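Local structure of 1-phosphatidylinositol 4,5-bisphosphate phosphodiesterase (Drosophila melanogaster, 6IRB) at residues A[44-47]-A[48-51]; A[13-17]-A[18-22]. The protein is a beta-type phosphoinositide phospholipase C, modelled here as a very elongated, almost wholly helical region of the kind that probably follows the catalytic core in this family. The protein carries 2 engineered substitutions. All coordinates share one frame; numbering follows the deposited sequence.

Contact 1. Residues A[44-47]-A[48-51]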
loop_
_atom_site.group_PDB
_atom_site.type_symbol
_atom_site.label_atom_id
_atom_site.label_comp_id
_atom_site.label_asym_id
_atom_site.label_seq_id
_atom_site.Cartn_x
_atom_site.Cartn_y
_atom_site.Cartn_z
ATOM N N SER A 44 5.218 71.896 -7.620
ATOM C CA SER A 44 6.395 71.104 -7.272
ATOM C C SER A 44 6.189 70.323 -5.984
ATOM O O SER A 44 6.762 69.240 -5.830
ATOM C CB SER A 44 7.627 71.995 -7.147
ATOM O OG SER A 44 7.898 72.278 -5.786
ATOM N N VAL A 45 5.417 70.864 -5.037
ATOM C CA VAL A 45 5.155 70.130 -3.801
ATOM C C VAL A 45 4.279 68.921 -4.090
ATOM O O VAL A 45 4.512 67.829 -3.560
ATOM C CB VAL A 45 4.525 71.048 -2.739
ATOM C CG1 VAL A 45 3.662 70.235 -1.784
ATOM C CG2 VAL A 45 5.624 71.748 -1.959
ATOM N N GLN A 46 3.242 69.099 -4.906
ATOM C CA GLN A 46 2.469 67.944 -5.337
ATOM C C GLN A 46 3.336 66.949 -6.094
ATOM O O GLN A 46 3.102 65.739 -6.016
ATOM C CB GLN A 46 1.299 68.373 -6.211
ATOM C CG GLN A 46 0.318 67.247 -6.457
ATOM C CD GLN A 46 -0.462 67.439 -7.733
ATOM O OE1 GLN A 46 0.120 67.615 -8.806
ATOM N NE2 GLN A 46 -1.787 67.395 -7.632
ATOM N N LYS A 47 4.351 67.437 -6.819
ATOM C CA LYS A 47 5.229 66.537 -7.563
ATOM C C LYS A 47 6.022 65.629 -6.628
ATOM O O LYS A 47 6.078 64.412 -6.836
ATOM C CB LYS A 47 6.170 67.355 -8.450
ATOM C CG LYS A 47 7.136 66.517 -9.274
ATOM C CD LYS A 47 7.174 66.960 -10.733
ATOM C CE LYS A 47 8.605 67.026 -11.262
ATOM N NZ LYS A 47 8.653 67.293 -12.723
ATOM N N THR A 48 6.632 66.197 -5.584
ATOM C CA THR A 48 7.241 65.379 -4.538
ATOM C C THR A 48 6.207 64.447 -3.915
ATOM O O THR A 48 6.455 63.245 -3.745
ATOM C CB THR A 48 7.898 66.261 -3.479
ATOM O OG1 THR A 48 6.894 66.804 -2.612
ATOM C CG2 THR A 48 8.690 67.390 -4.136
ATOM N N GLN A 49 5.041 64.995 -3.559
ATOM C CA GLN A 49 4.008 64.214 -2.884
ATOM C C GLN A 49 3.654 62.988 -3.709
ATOM O O GLN A 49 3.618 61.860 -3.203
ATOM C CB GLN A 49 2.753 65.074 -2.723
ATOM C CG GLN A 49 2.763 66.134 -1.655
ATOM C CD GLN A 49 1.354 66.582 -1.316
ATOM O OE1 GLN A 49 0.470 66.588 -2.178
ATOM N NE2 GLN A 49 1.140 66.977 -0.068
ATOM N N ASN A 50 3.413 63.206 -4.997
ATOM C CA ASN A 50 3.092 62.127 -5.914
ATOM C C ASN A 50 4.290 61.220 -6.143
ATOM O O ASN A 50 4.158 59.990 -6.109
ATOM C CB ASN A 50 2.608 62.721 -7.231
ATOM C CG ASN A 50 1.167 63.161 -7.163
ATOM O OD1 ASN A 50 0.605 63.309 -6.074
ATOM N ND2 ASN A 50 0.561 63.394 -8.322
ATOM N N ALA A 51 5.471 61.806 -6.343
ATOM C CA ALA A 51 6.633 60.989 -6.670
ATOM C C ALA A 51 6.948 60.016 -5.549
ATOM O O ALA A 51 7.238 58.841 -5.804
ATOM C CB ALA A 51 7.842 61.878 -6.956
#
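The Q49 side chain folds back over V45 one turn earlier, its CG lying 4.2 Å from V45 CG1 and covering the V45 carbonyl. The eight residues make up about two turns of the uninterrupted alpha-helix 18-150, and its regular ladder of N-H to C=O bonds, each spanning four residues, joins the two halves. N50 N to Q46 O and A51 N to K47 O are two of its rungs. V45 O has a double role: it accepts Q49 N at 2.9 Å and also the hydroxyl T48 OG1 at 2.8 Å. The second bond depends on the first torsion of T48 (chi1 78°), which sets OG1 between the backbone N and the carbonyl carbon and so turns it back toward the preceding turn. T48 thus spends its hydroxyl hydrogen on the backbone of its own helix, while its CG2 comes to lie beside S44 O. The S44 hydroxyl likewise bonds to its own helix, weakly, through E41 O.

Q46 and N50, four residues apart, meet at an angle, with their amide planes 20° from each other. N50 CG stands beside its own backbone N, which brings the amide back over Q46 O and places OD1 4.0 Å from Q46 CG. All eight residues are exposed, so this is packing along the surface of a single helix. At the last residue, A51 CB rests against K47 O, the acceptor of its own N-H.

Contact 2. Residues A[13-17]-A[18-22]. Engineered in segment 18-22: E22 (natural residue Lys).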
loop_
_atom_site.group_PDB
_atom_site.type_symbol
_atom_site.label_atom_id
_atom_site.label_comp_id
_atom_site.label_asym_id
_atom_site.label_seq_id
_atom_site.Cartn_x
_atom_site.Cartn_y
_atom_site.Cartn_z
ATOM N N SER A 13 -10.787 111.642 -10.776
ATOM C CA SER A 13 -9.705 112.223 -11.573
ATOM C C SER A 13 -8.331 111.774 -11.087
ATOM O O SER A 13 -7.446 111.479 -11.899
ATOM C CB SER A 13 -9.792 113.747 -11.567
ATOM O OG SER A 13 -10.246 114.238 -10.322
ATOM N N LEU A 14 -8.130 111.719 -9.768
ATOM C CA LEU A 14 -6.847 111.266 -9.243
ATOM C C LEU A 14 -6.614 109.821 -9.632
ATOM O O LEU A 14 -5.496 109.431 -9.988
ATOM C CB LEU A 14 -6.832 111.407 -7.726
ATOM C CG LEU A 14 -6.849 112.823 -7.167
ATOM C CD1 LEU A 14 -7.255 112.742 -5.716
ATOM C CD2 LEU A 14 -5.507 113.494 -7.324
ATOM N N ARG A 15 -7.682 109.023 -9.579
ATOM C CA ARG A 15 -7.631 107.600 -9.891
ATOM C C ARG A 15 -7.132 107.372 -11.307
ATOM O O ARG A 15 -6.430 106.390 -11.575
ATOM C CB ARG A 15 -9.034 107.016 -9.757
ATOM C CG ARG A 15 -9.169 105.541 -9.539
ATOM C CD ARG A 15 -10.567 105.102 -9.995
ATOM N NE ARG A 15 -11.687 105.849 -9.409
ATOM C CZ ARG A 15 -11.896 106.092 -8.115
ATOM N NH1 ARG A 15 -11.069 105.629 -7.187
ATOM N NH2 ARG A 15 -12.964 106.794 -7.749
ATOM N N GLN A 16 -7.489 108.272 -12.224
ATOM C CA GLN A 16 -7.188 108.142 -13.641
ATOM C C GLN A 16 -5.846 108.736 -14.045
ATOM O O GLN A 16 -5.480 108.627 -15.223
ATOM C CB GLN A 16 -8.285 108.814 -14.484
ATOM C CG GLN A 16 -9.753 108.478 -14.167
ATOM C CD GLN A 16 -10.012 107.020 -13.835
ATOM O OE1 GLN A 16 -9.686 106.542 -12.752
ATOM N NE2 GLN A 16 -10.622 106.306 -14.775
ATOM N N GLU A 17 -5.105 109.365 -13.135
ATOM C CA GLU A 17 -3.832 109.924 -13.560
ATOM C C GLU A 17 -2.950 108.772 -14.002
ATOM O O GLU A 17 -2.930 107.717 -13.364
ATOM C CB GLU A 17 -3.115 110.654 -12.434
ATOM C CG GLU A 17 -1.732 111.117 -12.895
ATOM C CD GLU A 17 -0.651 110.957 -11.853
ATOM O OE1 GLU A 17 0.536 111.153 -12.188
ATOM O OE2 GLU A 17 -0.967 110.549 -10.726
ATOM N N LYS A 18 -2.223 108.958 -15.097
ATOM C CA LYS A 18 -1.434 107.835 -15.575
ATOM C C LYS A 18 -0.245 107.565 -14.653
ATOM O O LYS A 18 0.152 106.406 -14.487
ATOM C CB LYS A 18 -1.036 108.064 -17.031
ATOM C CG LYS A 18 -2.252 107.917 -17.963
ATOM C CD LYS A 18 -1.899 107.950 -19.449
ATOM C CE LYS A 18 -0.875 106.875 -19.814
ATOM N NZ LYS A 18 -0.862 106.569 -21.272
ATOM N N GLY A 19 0.346 108.612 -14.065
ATOM C CA GLY A 19 1.354 108.401 -13.032
ATOM C C GLY A 19 0.866 107.494 -11.917
ATOM O O GLY A 19 1.566 106.572 -11.487
ATOM N N PHE A 20 -0.353 107.745 -11.432
ATOM C CA PHE A 20 -0.922 106.924 -10.368
ATOM C C PHE A 20 -1.305 105.536 -10.856
ATOM O O PHE A 20 -1.200 104.565 -10.098
ATOM C CB PHE A 20 -2.151 107.619 -9.784
ATOM C CG PHE A 20 -2.966 106.748 -8.878
ATOM C CD1 PHE A 20 -2.556 106.472 -7.588
ATOM C CD2 PHE A 20 -4.162 106.207 -9.327
ATOM C CE1 PHE A 20 -3.316 105.655 -6.768
ATOM C CE2 PHE A 20 -4.930 105.406 -8.515
ATOM C CZ PHE A 20 -4.510 105.129 -7.231
ATOM N N GLN A 21 -1.710 105.408 -12.116
ATOM C CA GLN A 21 -2.043 104.084 -12.619
ATOM C C GLN A 21 -0.793 103.233 -12.734
ATOM O O GLN A 21 -0.855 102.017 -12.534
ATOM C CB GLN A 21 -2.762 104.190 -13.961
ATOM C CG GLN A 21 -4.176 104.711 -13.846
ATOM C CD GLN A 21 -4.824 104.916 -15.192
ATOM O OE1 GLN A 21 -4.194 104.731 -16.231
ATOM N NE2 GLN A 21 -6.091 105.302 -15.184
ATOM N N GLU A 22 0.348 103.866 -13.023
ATOM C CA GLU A 22 1.617 103.151 -13.026
ATOM C C GLU A 22 1.885 102.504 -11.677
ATOM O O GLU A 22 2.610 101.507 -11.600
ATOM C CB GLU A 22 2.756 104.095 -13.406
#
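E17 O accepts the backbone N-H of Q21 at 2.9 Å, the first bond across four residues in helix 18-150, and the same residue is the N-cap of that helix. Its carboxylate reaches round to the first turn, where OE2 takes F20 N at 3.0 Å in a weak capping bond, the N-H angle being only 121°. CG lies anti to the backbone N (chi1 175°), and a bend at the next torsion carries the carboxylate over the start of the helix, with OE1 beside G19. A negative group here would probably interact favourably with the helix dipole.

Residues 16 and 17 link the short helix 11-15 to the long one. On the side of the short helix, E17 N still bonds to L14 O. F20 lies against the end of helix 11-15: its CB points back toward residues 13-17, and CD2 at the ring edge lies 3.2 Å from R15 O, which sits in the ring plane. The E17 and F20 side chains cross at a slant, with the carboxylate and ring planes only 24° apart. R15 NE has a long, weak ion pair with E12 OE1 in its own helix. Beyond F20, the chain of Q21 runs extended past CG toward Q16, and its NE2 ends 3.4 Å from Q16 CA.

How the contacts relate
Contact 2 comes first along the chain and contact 1 follows it, with centres about 43 Å apart and nearest atoms about 30 Å apart, so the two do not touch. Both use helix 18-150: contact 2 joins the short helix 11-15 to its beginning, whereas contact 1 lies wholly inside it. They are on the same side of the chain's centre, their own centres about 109 Å (contact 2) and about 66 Å (contact 1) from it. One marks how the long helix is started and capped, the other how its regular backbone ladder then continues unbroken. Together they trace the N-terminal part of a rod-like molecule whose radius of gyration is 67 Å.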